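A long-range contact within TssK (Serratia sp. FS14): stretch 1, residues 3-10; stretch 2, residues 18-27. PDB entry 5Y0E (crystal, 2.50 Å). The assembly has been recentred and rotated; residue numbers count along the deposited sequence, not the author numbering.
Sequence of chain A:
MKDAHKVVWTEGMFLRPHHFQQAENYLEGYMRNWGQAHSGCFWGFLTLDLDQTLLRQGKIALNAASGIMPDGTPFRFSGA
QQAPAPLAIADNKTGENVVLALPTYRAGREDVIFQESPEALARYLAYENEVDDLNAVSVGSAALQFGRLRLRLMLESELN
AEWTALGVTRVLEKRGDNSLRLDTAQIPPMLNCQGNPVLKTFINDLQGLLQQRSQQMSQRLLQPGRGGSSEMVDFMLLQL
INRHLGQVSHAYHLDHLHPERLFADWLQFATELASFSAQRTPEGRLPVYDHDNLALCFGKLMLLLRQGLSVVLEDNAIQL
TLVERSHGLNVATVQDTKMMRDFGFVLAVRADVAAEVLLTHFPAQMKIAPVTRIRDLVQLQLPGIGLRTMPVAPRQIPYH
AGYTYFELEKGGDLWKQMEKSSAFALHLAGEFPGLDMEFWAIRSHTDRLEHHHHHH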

# COMPACT_ATOMS: atom_id res chain seq x y z
N ASP A 3 12.84 -32.35 6.20
CA ASP A 3 14.17 -32.91 6.39
C ASP A 3 14.75 -33.54 5.12
O ASP A 3 15.11 -34.70 5.12
CB ASP A 3 14.14 -33.97 7.49
CG ASP A 3 13.85 -33.39 8.84
OD1 ASP A 3 13.08 -32.40 8.91
OD2 ASP A 3 14.39 -33.91 9.84
N ALA A 4 14.86 -32.78 4.04
CA ALA A 4 15.44 -33.29 2.80
C ALA A 4 16.89 -32.81 2.72
O ALA A 4 17.16 -31.70 2.29
CB ALA A 4 14.63 -32.85 1.59
N HIS A 5 17.81 -33.67 3.11
CA HIS A 5 19.22 -33.32 3.14
C HIS A 5 19.89 -33.57 1.80
O HIS A 5 19.38 -34.29 0.95
CB HIS A 5 19.95 -34.10 4.23
CG HIS A 5 19.37 -33.91 5.60
ND1 HIS A 5 19.79 -32.92 6.45
CD2 HIS A 5 18.41 -34.60 6.26
CE1 HIS A 5 19.12 -33.00 7.58
NE2 HIS A 5 18.28 -34.01 7.49
N LYS A 6 21.06 -32.98 1.65
CA LYS A 6 21.87 -33.08 0.46
C LYS A 6 22.51 -34.43 0.27
O LYS A 6 22.92 -35.07 1.21
CB LYS A 6 22.96 -32.04 0.53
CG LYS A 6 23.51 -31.66 -0.82
CD LYS A 6 24.75 -30.84 -0.67
CE LYS A 6 24.54 -29.46 -1.21
NZ LYS A 6 24.58 -29.46 -2.68
N VAL A 7 22.62 -34.85 -0.97
CA VAL A 7 23.19 -36.12 -1.31
C VAL A 7 24.68 -36.00 -1.54
O VAL A 7 25.12 -35.06 -2.17
CB VAL A 7 22.48 -36.68 -2.55
CG1 VAL A 7 23.23 -37.83 -3.17
CG2 VAL A 7 21.08 -37.11 -2.19
N VAL A 8 25.46 -36.92 -1.01
CA VAL A 8 26.90 -36.90 -1.22
C VAL A 8 27.26 -37.82 -2.39
O VAL A 8 27.21 -39.04 -2.27
CB VAL A 8 27.67 -37.32 0.04
CG1 VAL A 8 29.14 -37.12 -0.19
CG2 VAL A 8 27.19 -36.51 1.21
N TRP A 9 27.69 -37.22 -3.48
CA TRP A 9 28.12 -37.95 -4.64
C TRP A 9 29.62 -38.21 -4.50
O TRP A 9 30.43 -37.32 -4.65
CB TRP A 9 27.82 -37.15 -5.89
CG TRP A 9 26.46 -36.63 -5.87
CD1 TRP A 9 26.04 -35.51 -5.24
CD2 TRP A 9 25.32 -37.21 -6.46
NE1 TRP A 9 24.71 -35.36 -5.41
CE2 TRP A 9 24.24 -36.40 -6.16
CE3 TRP A 9 25.10 -38.35 -7.22
CZ2 TRP A 9 22.97 -36.68 -6.59
CZ3 TRP A 9 23.85 -38.62 -7.64
CH2 TRP A 9 22.80 -37.79 -7.34
N THR A 10 29.97 -39.45 -4.18
CA THR A 10 31.35 -39.87 -4.02
C THR A 10 31.85 -40.53 -5.30
O THR A 10 31.10 -40.82 -6.22
CB THR A 10 31.47 -40.85 -2.85
OG1 THR A 10 30.71 -42.02 -3.14
CG2 THR A 10 30.93 -40.22 -1.59
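Stretch 2 18-27: HHFQQAENYL

An extended segment can pack against a helix without a single hydrogen bond between them, provided that its residues meet the same side of the helix turn after turn. The N-terminal region of TssK is a compact example. Residues 18-27 form an unbroken part of a longer helix, held by i to i+4 backbone bonds such as Gln22 N to His18 O at 2.9 Å and Tyr26 N to Gln22 O at 2.8 Å. Residues 3-10 are largely extended and cross the helix, meeting it in reverse order: Ala4 lies nearest Tyr26 (CA to CA 4.5 Å), whereas Val7 lies nearest Ala23 (CA to CA 6.0 Å). No hydrogen bond crosses between the two stretches; the 475 Å² buried between them comes from apolar packing, aromatic contacts and close approaches of backbone carbonyls to carbon atoms.

Along the helix, His18 remains out of reach, and the contact opens at His19, whose CB lies 3.8 Å from Trp9 CH2. The two rings meet obliquely, their planes at 45°, while Val7 CG2 approaches the backbone at His19 O (4.0 Å). Phe20 directs its CA-to-CB bond away, yet the end of its side chain comes back far enough for its ring face to receive the edge of Trp9, with the centroids of the two six-membered rings 6.0 Å apart. The CA-to-CB bond of Gln21 points away, and the residue takes no part.

One turn after His19, the helix again faces the segment. Gln22 CB sits 3.9 Å from Val7 CG2, and the small side chain of Ala23 meets two larger neighbours: its CB is 4.4 Å from Val7 CG2 and 4.1 Å from Trp9 CZ2, the latter approach coming at the edge of the indole. Glu24 is out of reach. Asn25 then brings its backbone into play, with Asn25 O 3.5 Å from Ala4 CB, and its own CB lies 3.9 Å from the same methyl.

Tyr26 makes the most extensive contact of the helix. Its CA-to-CB bond points sideways, and chi1 is t, a setting that lays the ring along the start of the segment. Ala4 O approaches the ring edge, 3.2 Å from Tyr26 CD1, and also receives a CA-H...O contact from Tyr26 CA at 3.6 Å. His5 O lies 3.3 Å from Tyr26 CB, although the CA-to-CB bond of His5 points away. Over one ring face, Lys6 CB stands 4.0 Å from the centroid of the Tyr26 ring in a CH-pi contact, and farther out Lys6 CE reaches 3.4 Å from Tyr26 OH. The CA-to-CB bond of Leu27 points away; the end of the side chain comes nearer but makes no contact, and the interface ends there.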

# COMPACT_ATOMS: atom_id res chain seq x y z
N HIS A 18 17.25 -43.97 -5.95
CA HIS A 18 17.18 -43.23 -4.73
C HIS A 18 18.00 -41.95 -4.69
O HIS A 18 17.57 -40.97 -4.13
CB HIS A 18 17.59 -44.14 -3.59
CG HIS A 18 17.04 -45.52 -3.69
ND1 HIS A 18 16.03 -45.86 -4.55
CD2 HIS A 18 17.38 -46.66 -3.06
CE1 HIS A 18 15.76 -47.15 -4.44
NE2 HIS A 18 16.57 -47.66 -3.54
N HIS A 19 19.21 -41.95 -5.24
CA HIS A 19 20.01 -40.77 -5.30
C HIS A 19 19.28 -39.63 -5.96
O HIS A 19 19.18 -38.57 -5.42
CB HIS A 19 21.28 -41.05 -6.05
CG HIS A 19 22.15 -42.04 -5.37
ND1 HIS A 19 22.46 -43.25 -5.92
CD2 HIS A 19 22.76 -42.00 -4.17
CE1 HIS A 19 23.22 -43.93 -5.09
NE2 HIS A 19 23.42 -43.18 -4.02
N PHE A 20 18.79 -39.84 -7.16
CA PHE A 20 18.11 -38.79 -7.85
C PHE A 20 16.85 -38.38 -7.13
O PHE A 20 16.50 -37.24 -7.11
CB PHE A 20 17.80 -39.22 -9.25
CG PHE A 20 19.01 -39.57 -10.02
CD1 PHE A 20 19.59 -40.80 -9.88
CD2 PHE A 20 19.59 -38.67 -10.86
CE1 PHE A 20 20.71 -41.13 -10.58
CE2 PHE A 20 20.71 -38.99 -11.57
CZ PHE A 20 21.28 -40.22 -11.42
N GLN A 21 16.17 -39.34 -6.55
CA GLN A 21 14.95 -39.06 -5.81
C GLN A 21 15.21 -38.13 -4.64
O GLN A 21 14.59 -37.07 -4.52
CB GLN A 21 14.34 -40.38 -5.34
CG GLN A 21 13.91 -41.29 -6.46
CD GLN A 21 13.37 -42.61 -5.96
OE1 GLN A 21 13.47 -42.92 -4.78
NE2 GLN A 21 12.84 -43.41 -6.86
N GLN A 22 16.13 -38.52 -3.76
CA GLN A 22 16.43 -37.68 -2.61
C GLN A 22 17.02 -36.35 -3.02
O GLN A 22 16.86 -35.36 -2.31
CB GLN A 22 17.39 -38.42 -1.69
CG GLN A 22 16.91 -39.78 -1.32
CD GLN A 22 15.71 -39.72 -0.43
OE1 GLN A 22 15.80 -39.30 0.71
NE2 GLN A 22 14.57 -40.16 -0.93
N ALA A 23 17.69 -36.31 -4.15
CA ALA A 23 18.28 -35.08 -4.62
C ALA A 23 17.23 -34.09 -5.03
O ALA A 23 17.37 -32.92 -4.80
CB ALA A 23 19.23 -35.34 -5.75
N GLU A 24 16.20 -34.57 -5.72
CA GLU A 24 15.09 -33.69 -6.06
C GLU A 24 14.34 -33.27 -4.80
O GLU A 24 13.93 -32.11 -4.68
CB GLU A 24 14.16 -34.37 -7.07
CG GLU A 24 14.68 -34.31 -8.51
CD GLU A 24 13.78 -34.95 -9.58
OE1 GLU A 24 13.81 -34.50 -10.75
OE2 GLU A 24 13.05 -35.92 -9.28
N ASN A 25 14.21 -34.17 -3.83
CA ASN A 25 13.64 -33.77 -2.54
C ASN A 25 14.45 -32.63 -1.93
O ASN A 25 13.89 -31.58 -1.58
CB ASN A 25 13.60 -34.95 -1.58
CG ASN A 25 12.43 -35.87 -1.84
OD1 ASN A 25 11.75 -35.78 -2.85
ND2 ASN A 25 12.20 -36.78 -0.92
N TYR A 26 15.74 -32.80 -1.83
CA TYR A 26 16.57 -31.78 -1.24
C TYR A 26 16.46 -30.45 -1.94
O TYR A 26 16.29 -29.43 -1.31
CB TYR A 26 18.03 -32.23 -1.21
CG TYR A 26 18.99 -31.10 -1.03
CD1 TYR A 26 19.24 -30.58 0.20
CD2 TYR A 26 19.61 -30.54 -2.11
CE1 TYR A 26 20.09 -29.53 0.36
CE2 TYR A 26 20.46 -29.49 -1.95
CZ TYR A 26 20.69 -29.00 -0.71
OH TYR A 26 21.54 -27.97 -0.55
N LEU A 27 16.50 -30.47 -3.25
CA LEU A 27 16.45 -29.22 -3.98
C LEU A 27 15.08 -28.57 -3.87
O LEU A 27 14.98 -27.36 -3.68
CB LEU A 27 16.81 -29.46 -5.43
CG LEU A 27 18.28 -29.72 -5.69
CD1 LEU A 27 18.46 -30.07 -7.13
CD2 LEU A 27 19.10 -28.49 -5.34